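SusD homolog (Bacteroides thetaiotaomicron, PDB 3EHM) probably binds mucin O-glycans at the surface of a gut symbiont, as a SusD-family lipoprotein that takes part in their utilization. Local coordinates at residues 155-160 with 503-508; 275-280 with 463-468; 279-284 with 393-398. All coordinates share one frame; numbering follows the deposited sequence.

Contact 1 (155-160 with 503-508); sequences PKFDSQ and AEIPTL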
loop_
_atom_site.group_PDB
_atom_site.type_symbol
_atom_site.label_atom_id
_atom_site.label_comp_id
_atom_site.label_asym_id
_atom_site.label_seq_id
_atom_site.Cartn_x
_atom_site.Cartn_y
_atom_site.Cartn_z
ATOM N N PRO A 155 19.051 -7.002 -17.739
ATOM C CA PRO A 155 19.165 -6.659 -16.318
ATOM C C PRO A 155 19.265 -7.844 -15.360
ATOM O O PRO A 155 18.496 -8.800 -15.450
ATOM C CB PRO A 155 17.910 -5.829 -16.069
ATOM C CG PRO A 155 17.737 -5.114 -17.363
ATOM C CD PRO A 155 17.979 -6.215 -18.376
ATOM N N LYS A 156 20.222 -7.762 -14.441
ATOM C CA LYS A 156 20.435 -8.792 -13.432
ATOM C C LYS A 156 19.497 -8.488 -12.261
ATOM O O LYS A 156 19.368 -7.335 -11.854
ATOM C CB LYS A 156 21.890 -8.751 -12.954
ATOM C CG LYS A 156 22.232 -9.698 -11.809
ATOM C CD LYS A 156 22.392 -11.137 -12.276
ATOM C CE LYS A 156 22.947 -12.012 -11.154
ATOM N NZ LYS A 156 23.166 -13.421 -11.582
ATOM N N PHE A 157 18.842 -9.516 -11.726
ATOM C CA PHE A 157 17.927 -9.333 -10.600
ATOM C C PHE A 157 18.605 -9.609 -9.261
ATOM O O PHE A 157 19.542 -10.408 -9.181
ATOM C CB PHE A 157 16.710 -10.253 -10.742
ATOM C CG PHE A 157 15.686 -9.767 -11.731
ATOM C CD1 PHE A 157 16.019 -9.582 -13.070
ATOM C CD2 PHE A 157 14.379 -9.511 -11.323
ATOM C CE1 PHE A 157 15.061 -9.151 -13.994
ATOM C CE2 PHE A 157 13.414 -9.079 -12.239
ATOM C CZ PHE A 157 13.758 -8.900 -13.579
ATOM N N ASP A 158 18.127 -8.937 -8.218
ATOM C CA ASP A 158 18.655 -9.097 -6.864
ATOM C C ASP A 158 17.632 -9.863 -6.034
ATOM O O ASP A 158 16.430 -9.733 -6.264
ATOM C CB ASP A 158 18.862 -7.735 -6.196
ATOM C CG ASP A 158 19.865 -6.860 -6.925
ATOM O OD1 ASP A 158 21.067 -7.194 -6.917
ATOM O OD2 ASP A 158 19.444 -5.831 -7.500
ATOM N N SER A 159 18.098 -10.655 -5.073
ATOM C CA SER A 159 17.172 -11.378 -4.207
ATOM C C SER A 159 16.480 -10.276 -3.412
ATOM O O SER A 159 17.036 -9.192 -3.247
ATOM C CB SER A 159 17.927 -12.304 -3.248
ATOM O OG SER A 159 18.667 -11.553 -2.300
ATOM N N GLN A 160 15.274 -10.534 -2.923
ATOM C CA GLN A 160 14.566 -9.511 -2.163
ATOM C C GLN A 160 15.361 -9.039 -0.944
ATOM O O GLN A 160 15.316 -7.859 -0.585
ATOM C CB GLN A 160 13.193 -10.027 -1.731
ATOM C CG GLN A 160 12.391 -9.030 -0.918
ATOM C CD GLN A 160 10.918 -9.381 -0.873
ATOM O OE1 GLN A 160 10.549 -10.522 -0.589
ATOM N NE2 GLN A 160 10.066 -8.400 -1.150
ATOM N N ALA A 503 15.972 -16.386 -15.460
ATOM C CA ALA A 503 15.914 -17.822 -15.203
ATOM C C ALA A 503 16.268 -18.128 -13.750
ATOM O O ALA A 503 15.933 -19.185 -13.222
ATOM C CB ALA A 503 16.875 -18.553 -16.140
ATOM N N GLU A 504 16.947 -17.185 -13.112
ATOM C CA GLU A 504 17.379 -17.323 -11.728
ATOM C C GLU A 504 16.302 -16.959 -10.694
ATOM O O GLU A 504 16.452 -17.257 -9.507
ATOM C CB GLU A 504 18.629 -16.456 -11.533
ATOM C CG GLU A 504 18.915 -16.011 -10.121
ATOM C CD GLU A 504 20.195 -15.204 -10.022
ATOM O OE1 GLU A 504 20.359 -14.230 -10.798
ATOM O OE2 GLU A 504 21.034 -15.546 -9.161
ATOM N N ILE A 505 15.216 -16.340 -11.149
ATOM C CA ILE A 505 14.131 -15.909 -10.261
ATOM C C ILE A 505 13.628 -16.938 -9.250
ATOM O O ILE A 505 13.546 -16.642 -8.057
ATOM C CB ILE A 505 12.924 -15.380 -11.080
ATOM C CG1 ILE A 505 13.324 -14.097 -11.809
ATOM C CG2 ILE A 505 11.731 -15.109 -10.162
ATOM C CD1 ILE A 505 13.749 -12.984 -10.887
ATOM N N PRO A 506 13.267 -18.151 -9.703
ATOM C CA PRO A 506 12.787 -19.143 -8.736
ATOM C C PRO A 506 13.791 -19.402 -7.608
ATOM O O PRO A 506 13.402 -19.581 -6.450
ATOM C CB PRO A 506 12.544 -20.374 -9.603
ATOM C CG PRO A 506 12.095 -19.772 -10.895
ATOM C CD PRO A 506 13.089 -18.640 -11.082
ATOM N N THR A 507 15.079 -19.418 -7.943
ATOM C CA THR A 507 16.109 -19.641 -6.934
ATOM C C THR A 507 16.164 -18.436 -5.986
ATOM O O THR A 507 16.325 -18.592 -4.774
ATOM C CB THR A 507 17.500 -19.839 -7.578
ATOM O OG1 THR A 507 17.458 -20.956 -8.477
ATOM C CG2 THR A 507 18.547 -20.101 -6.509
ATOM N N LEU A 508 16.018 -17.235 -6.537
ATOM C CA LEU A 508 16.043 -16.036 -5.711
ATOM C C LEU A 508 14.825 -16.001 -4.790
ATOM O O LEU A 508 14.899 -15.502 -3.669
ATOM C CB LEU A 508 16.077 -14.786 -6.592
ATOM C CG LEU A 508 17.335 -14.632 -7.449
ATOM C CD1 LEU A 508 17.186 -13.431 -8.364
ATOM C CD2 LEU A 508 18.558 -14.483 -6.559
HETATM O O HOH W 1 19.243 -12.186 -12.435
HETATM O O HOH W 2 21.381 -12.178 -8.218
HETATM O O HOH W 3 13.844 -12.911 -3.333
#
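The two side chains of the salt bridge, Lys156 and Glu504, leave the backbone with CG anti to N: Lys156 (chi1 175°) then bends at chi2, while Glu504 runs on extended beyond CG, so the two chains cross at roughly a right angle and meet by their tips. There Lys156 NZ gives a hydrogen bond of 3.0 Å to Glu504 OE1, on the syn lone pair of the carboxylate. The same oxygen accepts from a water that in turn takes the N-H of Phe157, and more weakly from a second water bound to Phe157 O. One carboxylate oxygen thus serves a charge and, through water, both polar atoms of the Phe157 backbone. An alanine in place of Glu504 would take away this partner of Lys156 and the acceptor of both waters, and would probably loosen the hold on the Phe157 backbone.

Beside this polar cluster the contact is apolar. Phe157 CG sits anti to its carbonyl carbon, which turns the ring to Ile505, whose CD1 comes obliquely to 3.6 Å from Phe157 CD2. Leu508 reaches over with both branches, CD1 to Phe157 CB at 4.0 Å and CD2 to Ser159 CB at 4.0 Å. A third water joins Gln160 N to Leu508 O. Asp158 faces elsewhere, to the backbone N-H groups of Tyr145 and Asn146. Ser159, with OG bonded to Val162 N, is the N-cap of helix 160-178. Through Ile505 and Leu508, the short helix 505-509 packs on the loop leading into that long helix of this SusD-like, tetratricopeptide-repeat fold.

Contact 2 (275-280 with 463-468); sequences TIWGYL and YLMKPM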
loop_
_atom_site.group_PDB
_atom_site.type_symbol
_atom_site.label_atom_id
_atom_site.label_comp_id
_atom_site.label_asym_id
_atom_site.label_seq_id
_atom_site.Cartn_x
_atom_site.Cartn_y
_atom_site.Cartn_z
ATOM N N THR A 275 -14.030 -6.222 4.182
ATOM C CA THR A 275 -13.120 -6.214 5.317
ATOM C C THR A 275 -13.056 -4.859 6.020
ATOM O O THR A 275 -13.284 -4.768 7.224
ATOM C CB THR A 275 -11.698 -6.617 4.892
ATOM O OG1 THR A 275 -11.738 -7.909 4.272
ATOM C CG2 THR A 275 -10.780 -6.672 6.113
ATOM N N ILE A 276 -12.754 -3.800 5.277
ATOM C CA ILE A 276 -12.663 -2.501 5.915
ATOM C C ILE A 276 -14.022 -2.079 6.482
ATOM O O ILE A 276 -14.090 -1.445 7.530
ATOM C CB ILE A 276 -12.092 -1.432 4.943
ATOM C CG1 ILE A 276 -11.723 -0.172 5.732
ATOM C CG2 ILE A 276 -13.087 -1.123 3.829
ATOM C CD1 ILE A 276 -10.967 0.861 4.912
ATOM N N TRP A 277 -15.105 -2.447 5.807
ATOM C CA TRP A 277 -16.428 -2.102 6.314
ATOM C C TRP A 277 -16.650 -2.785 7.658
ATOM O O TRP A 277 -17.145 -2.172 8.597
ATOM C CB TRP A 277 -17.532 -2.550 5.358
ATOM C CG TRP A 277 -18.885 -2.528 6.025
ATOM C CD1 TRP A 277 -19.669 -1.434 6.256
ATOM C CD2 TRP A 277 -19.562 -3.642 6.625
ATOM N NE1 TRP A 277 -20.792 -1.798 6.967
ATOM C CE2 TRP A 277 -20.751 -3.146 7.206
ATOM C CE3 TRP A 277 -19.275 -5.010 6.732
ATOM C CZ2 TRP A 277 -21.657 -3.971 7.884
ATOM C CZ3 TRP A 277 -20.176 -5.833 7.408
ATOM C CH2 TRP A 277 -21.353 -5.308 7.975
ATOM N N GLY A 278 -16.294 -4.065 7.731
ATOM C CA GLY A 278 -16.467 -4.824 8.958
ATOM C C GLY A 278 -15.818 -4.175 10.160
ATOM O O GLY A 278 -16.418 -4.106 11.240
ATOM N N TYR A 279 -14.584 -3.707 9.987
ATOM C CA TYR A 279 -13.876 -3.047 11.078
ATOM C C TYR A 279 -14.490 -1.687 11.403
ATOM O O TYR A 279 -14.768 -1.390 12.560
ATOM C CB TYR A 279 -12.391 -2.880 10.727
ATOM C CG TYR A 279 -11.604 -4.174 10.813
ATOM C CD1 TYR A 279 -11.276 -4.728 12.049
ATOM C CD2 TYR A 279 -11.236 -4.870 9.662
ATOM C CE1 TYR A 279 -10.607 -5.944 12.143
ATOM C CE2 TYR A 279 -10.565 -6.093 9.742
ATOM C CZ TYR A 279 -10.258 -6.626 10.988
ATOM O OH TYR A 279 -9.624 -7.852 11.082
ATOM N N LEU A 280 -14.710 -0.864 10.383
ATOM C CA LEU A 280 -15.273 0.466 10.601
ATOM C C LEU A 280 -16.620 0.401 11.303
ATOM O O LEU A 280 -16.887 1.179 12.218
ATOM C CB LEU A 280 -15.407 1.210 9.268
ATOM C CG LEU A 280 -14.091 1.491 8.536
ATOM C CD1 LEU A 280 -14.373 2.137 7.183
ATOM C CD2 LEU A 280 -13.219 2.400 9.388
ATOM N N TYR A 463 -7.082 -9.594 10.286
ATOM C CA TYR A 463 -7.754 -10.752 9.715
ATOM C C TYR A 463 -8.658 -10.201 8.618
ATOM O O TYR A 463 -9.238 -9.128 8.769
ATOM C CB TYR A 463 -8.577 -11.488 10.778
ATOM C CG TYR A 463 -7.736 -12.175 11.838
ATOM C CD1 TYR A 463 -6.435 -12.606 11.556
ATOM C CD2 TYR A 463 -8.252 -12.424 13.111
ATOM C CE1 TYR A 463 -5.670 -13.271 12.519
ATOM C CE2 TYR A 463 -7.497 -13.091 14.079
ATOM C CZ TYR A 463 -6.210 -13.508 13.774
ATOM O OH TYR A 463 -5.467 -14.162 14.723
ATOM N N LEU A 464 -8.781 -10.935 7.520
ATOM C CA LEU A 464 -9.571 -10.473 6.389
ATOM C C LEU A 464 -10.771 -11.340 6.056
ATOM O O LEU A 464 -10.825 -12.517 6.411
ATOM C CB LEU A 464 -8.691 -10.411 5.139
ATOM C CG LEU A 464 -7.309 -9.775 5.270
ATOM C CD1 LEU A 464 -6.494 -10.087 4.028
ATOM C CD2 LEU A 464 -7.441 -8.279 5.476
HETATM N N MSE A 465 -11.728 -10.737 5.357
HETATM C CA MSE A 465 -12.905 -11.457 4.893
HETATM C C MSE A 465 -12.303 -12.384 3.839
HETATM O O MSE A 465 -11.455 -11.956 3.054
HETATM C CB MSE A 465 -13.896 -10.492 4.229
HETATM C CG MSE A 465 -14.561 -9.502 5.181
HETATM SE SE MSE A 465 -16.106 -10.259 6.068
HETATM C CE MSE A 465 -16.795 -8.658 6.919
ATOM N N LYS A 466 -12.724 -13.643 3.822
ATOM C CA LYS A 466 -12.190 -14.604 2.861
ATOM C C LYS A 466 -12.672 -14.303 1.448
ATOM O O LYS A 466 -13.744 -13.732 1.258
ATOM C CB LYS A 466 -12.619 -16.019 3.250
ATOM C CG LYS A 466 -14.118 -16.231 3.145
ATOM C CD LYS A 466 -14.557 -17.568 3.720
ATOM C CE LYS A 466 -16.073 -17.698 3.656
ATOM N NZ LYS A 466 -16.602 -18.487 4.810
ATOM N N PRO A 467 -11.889 -14.691 0.431
ATOM C CA PRO A 467 -12.313 -14.427 -0.945
ATOM C C PRO A 467 -13.623 -15.144 -1.269
ATOM O O PRO A 467 -13.857 -16.261 -0.822
ATOM C CB PRO A 467 -11.135 -14.938 -1.773
ATOM C CG PRO A 467 -10.554 -16.029 -0.910
ATOM C CD PRO A 467 -10.603 -15.411 0.461
HETATM N N MSE A 468 -14.478 -14.490 -2.046
HETATM C CA MSE A 468 -15.760 -15.071 -2.417
HETATM C C MSE A 468 -15.585 -16.142 -3.488
HETATM O O MSE A 468 -16.281 -17.155 -3.485
HETATM C CB MSE A 468 -16.691 -13.979 -2.922
HETATM C CG MSE A 468 -18.069 -14.468 -3.273
HETATM SE SE MSE A 468 -19.195 -13.035 -3.888
HETATM C CE MSE A 468 -18.001 -11.535 -3.742
HETATM O O HOH W 4 -10.551 -9.353 2.180
#
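Thr275, in the first turn of helix 274-282, does most of the work. Its OG1 lies anti to the carbonyl carbon (chi1 -57°) and accepts the N-H of Met465 at 3.0 Å from Met465 N, in a nearly straight bond of 165° at the hydrogen. The hydroxyl donates to a water, which donates to Met465 O, so both backbone polar atoms of that residue are tied to one threonine, the second through water. The methyl CG2 takes the other direction and touches Leu464 CD2 at 3.8 Å. Met465, a selenomethionine bent at chi2, slides past Thr275 in the opposite sense and carries its methyl to Trp277 and Gly278.

Two residues on, that methyl arrives at the edge of the Trp277 ring, CE lying 4.4 Å from Trp277 CE3. Gly278 follows, and the same CE is 4.4 Å from its CA; a beta carbon there would be tight against the methyl. One turn after Thr275, Tyr279 reaches back with its hydroxyl, and OH donates to Tyr463 O at 2.7 Å, meeting a lone pair in the carbonyl plane. Tyr442 of helix 429-445 touches Thr275, and Thr439 of the same helix touches Tyr279.

Every touching residue is buried. For Met465 N and Tyr463 O the partners are side-chain hydroxyls of the helix, Thr275 and Tyr279, and burying these two groups without them would probably be costly.

Contact 3 (279-284 with 393-398); sequences YLDGYK and KPTGLT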
loop_
_atom_site.group_PDB
_atom_site.type_symbol
_atom_site.label_atom_id
_atom_site.label_comp_id
_atom_site.label_asym_id
_atom_site.label_seq_id
_atom_site.Cartn_x
_atom_site.Cartn_y
_atom_site.Cartn_z
ATOM N N TYR A 279 -14.584 -3.707 9.987
ATOM C CA TYR A 279 -13.876 -3.047 11.078
ATOM C C TYR A 279 -14.490 -1.687 11.403
ATOM O O TYR A 279 -14.768 -1.390 12.560
ATOM C CB TYR A 279 -12.391 -2.880 10.727
ATOM C CG TYR A 279 -11.604 -4.174 10.813
ATOM C CD1 TYR A 279 -11.276 -4.728 12.049
ATOM C CD2 TYR A 279 -11.236 -4.870 9.662
ATOM C CE1 TYR A 279 -10.607 -5.944 12.143
ATOM C CE2 TYR A 279 -10.565 -6.093 9.742
ATOM C CZ TYR A 279 -10.258 -6.626 10.988
ATOM O OH TYR A 279 -9.624 -7.852 11.082
ATOM N N LEU A 280 -14.710 -0.864 10.383
ATOM C CA LEU A 280 -15.273 0.466 10.601
ATOM C C LEU A 280 -16.620 0.401 11.303
ATOM O O LEU A 280 -16.887 1.179 12.218
ATOM C CB LEU A 280 -15.407 1.210 9.268
ATOM C CG LEU A 280 -14.091 1.491 8.536
ATOM C CD1 LEU A 280 -14.373 2.137 7.183
ATOM C CD2 LEU A 280 -13.219 2.400 9.388
ATOM N N ASP A 281 -17.465 -0.536 10.879
ATOM C CA ASP A 281 -18.788 -0.700 11.479
ATOM C C ASP A 281 -18.703 -1.212 12.918
ATOM O O ASP A 281 -19.251 -0.609 13.838
ATOM C CB ASP A 281 -19.625 -1.682 10.656
ATOM C CG ASP A 281 -21.033 -1.849 11.206
ATOM O OD1 ASP A 281 -21.876 -0.957 10.965
ATOM O OD2 ASP A 281 -21.292 -2.861 11.894
ATOM N N GLY A 282 -18.015 -2.335 13.105
ATOM C CA GLY A 282 -17.892 -2.912 14.432
ATOM C C GLY A 282 -17.214 -2.024 15.460
ATOM O O GLY A 282 -17.552 -2.061 16.645
ATOM N N TYR A 283 -16.252 -1.225 15.011
ATOM C CA TYR A 283 -15.520 -0.333 15.900
ATOM C C TYR A 283 -16.236 1.004 16.076
ATOM O O TYR A 283 -15.741 1.879 16.787
ATOM C CB TYR A 283 -14.116 -0.061 15.338
ATOM C CG TYR A 283 -13.141 -1.227 15.367
ATOM C CD1 TYR A 283 -11.888 -1.112 14.762
ATOM C CD2 TYR A 283 -13.443 -2.422 16.029
ATOM C CE1 TYR A 283 -10.962 -2.140 14.813
ATOM C CE2 TYR A 283 -12.510 -3.472 16.085
ATOM C CZ TYR A 283 -11.271 -3.317 15.474
ATOM O OH TYR A 283 -10.324 -4.318 15.521
ATOM N N LYS A 284 -17.393 1.161 15.436
ATOM C CA LYS A 284 -18.131 2.420 15.510
ATOM C C LYS A 284 -17.152 3.540 15.143
ATOM O O LYS A 284 -17.040 4.559 15.833
ATOM C CB LYS A 284 -18.694 2.627 16.922
ATOM C CG LYS A 284 -19.740 1.585 17.319
ATOM C CD LYS A 284 -20.486 1.993 18.590
ATOM C CE LYS A 284 -21.708 1.107 18.824
ATOM N NZ LYS A 284 -22.556 1.585 19.962
ATOM N N LYS A 393 -15.915 -5.619 18.521
ATOM C CA LYS A 393 -15.139 -6.382 17.552
ATOM C C LYS A 393 -15.677 -6.126 16.151
ATOM O O LYS A 393 -16.810 -5.674 15.987
ATOM C CB LYS A 393 -15.210 -7.880 17.873
ATOM C CG LYS A 393 -14.252 -8.343 18.976
ATOM C CD LYS A 393 -14.528 -7.644 20.292
ATOM C CE LYS A 393 -13.612 -8.138 21.398
ATOM N NZ LYS A 393 -13.872 -7.417 22.682
ATOM N N PRO A 394 -14.869 -6.403 15.115
ATOM C CA PRO A 394 -15.353 -6.170 13.753
ATOM C C PRO A 394 -16.645 -6.920 13.449
ATOM O O PRO A 394 -16.913 -7.984 14.008
ATOM C CB PRO A 394 -14.181 -6.624 12.881
ATOM C CG PRO A 394 -13.478 -7.628 13.738
ATOM C CD PRO A 394 -13.518 -6.984 15.100
ATOM N N THR A 395 -17.446 -6.351 12.560
ATOM C CA THR A 395 -18.718 -6.949 12.197
ATOM C C THR A 395 -18.565 -7.958 11.075
ATOM O O THR A 395 -17.900 -7.694 10.072
ATOM C CB THR A 395 -19.709 -5.877 11.749
ATOM O OG1 THR A 395 -19.763 -4.844 12.739
ATOM C CG2 THR A 395 -21.097 -6.486 11.567
ATOM N N GLY A 396 -19.186 -9.116 11.248
ATOM C CA GLY A 396 -19.109 -10.136 10.227
ATOM C C GLY A 396 -20.158 -9.888 9.166
ATOM O O GLY A 396 -21.076 -9.092 9.355
ATOM N N LEU A 397 -20.015 -10.562 8.036
ATOM C CA LEU A 397 -20.966 -10.422 6.955
ATOM C C LEU A 397 -21.737 -11.735 6.895
ATOM O O LEU A 397 -21.162 -12.798 6.660
ATOM C CB LEU A 397 -20.218 -10.159 5.643
ATOM C CG LEU A 397 -20.960 -9.492 4.484
ATOM C CD1 LEU A 397 -21.748 -8.290 4.985
ATOM C CD2 LEU A 397 -19.951 -9.069 3.421
ATOM N N THR A 398 -23.035 -11.673 7.152
ATOM C CA THR A 398 -23.842 -12.880 7.104
ATOM C C THR A 398 -24.476 -12.974 5.724
ATOM O O THR A 398 -24.513 -11.990 4.977
ATOM C CB THR A 398 -24.962 -12.860 8.151
ATOM O OG1 THR A 398 -25.936 -11.874 7.785
ATOM C CG2 THR A 398 -24.392 -12.529 9.535
HETATM O O HOH W 5 -19.086 -4.160 17.468
#
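Helix 274-282 ends here in a Schellman motif, with Lys284 at positive phi and two bonds back into the last turn, one of them from Lys284 N to Asp281 O, and the irregular segment 393-398 lies across this C-terminal turn.

The apolar part belongs to Pro394, which fits beside two tyrosines one turn apart. Its CB stands over a face of the Tyr279 ring in a CH-pi contact, 4.0 Å from the ring centroid and 30° off the normal. Pro394 CD turns to the second ring, at 3.8 Å from Tyr283 CE2. Both tyrosines lie alongside the proline and point the same way; the hydroxyl of Tyr283 goes on to Thr416 O, while helix 429-445 packs against both rings.

Backbone packing is closest at Gly282, where CA approaches Lys393 O at 3.3 Å in a CA-H...O contact and lies 4.2 Å from Pro394 CA. A beta carbon at this position would clash with Lys393 O and Pro394 CA, so the absence of a side chain permits the approach. A water donates to both Gly282 O and Lys393 O. The charged end of Lys393 leads elsewhere, to Thr391 O and to a salt bridge with Asp422.

The direct hydrogen bond is made by side chains. Asp281 has CG anti to the backbone N (chi1 -178°), and Thr395 OG1 donates to the anti lone pair of Asp281 OD2 at 2.6 Å.

How the contacts relate
Contacts 2 and 3 read as one arrangement, their centres about 9 Å apart, because helix 274-282 serves both and Tyr279 takes part in each. The two loops also touch through the helix and each other, with a probable hydrogen bond from Thr395 N to Gly278 O of 2.8 Å and Met465 CE packed 3.5 Å from Thr395 O. Contact 1 stands apart, its centre about 34 Å from that of contact 2 and about 42 Å from that of contact 3, which lies across the chain's centre; its nearest atoms are about 17 Å and about 23 Å from theirs. Along the sequence, however, the segments of contact 1 bracket all the others.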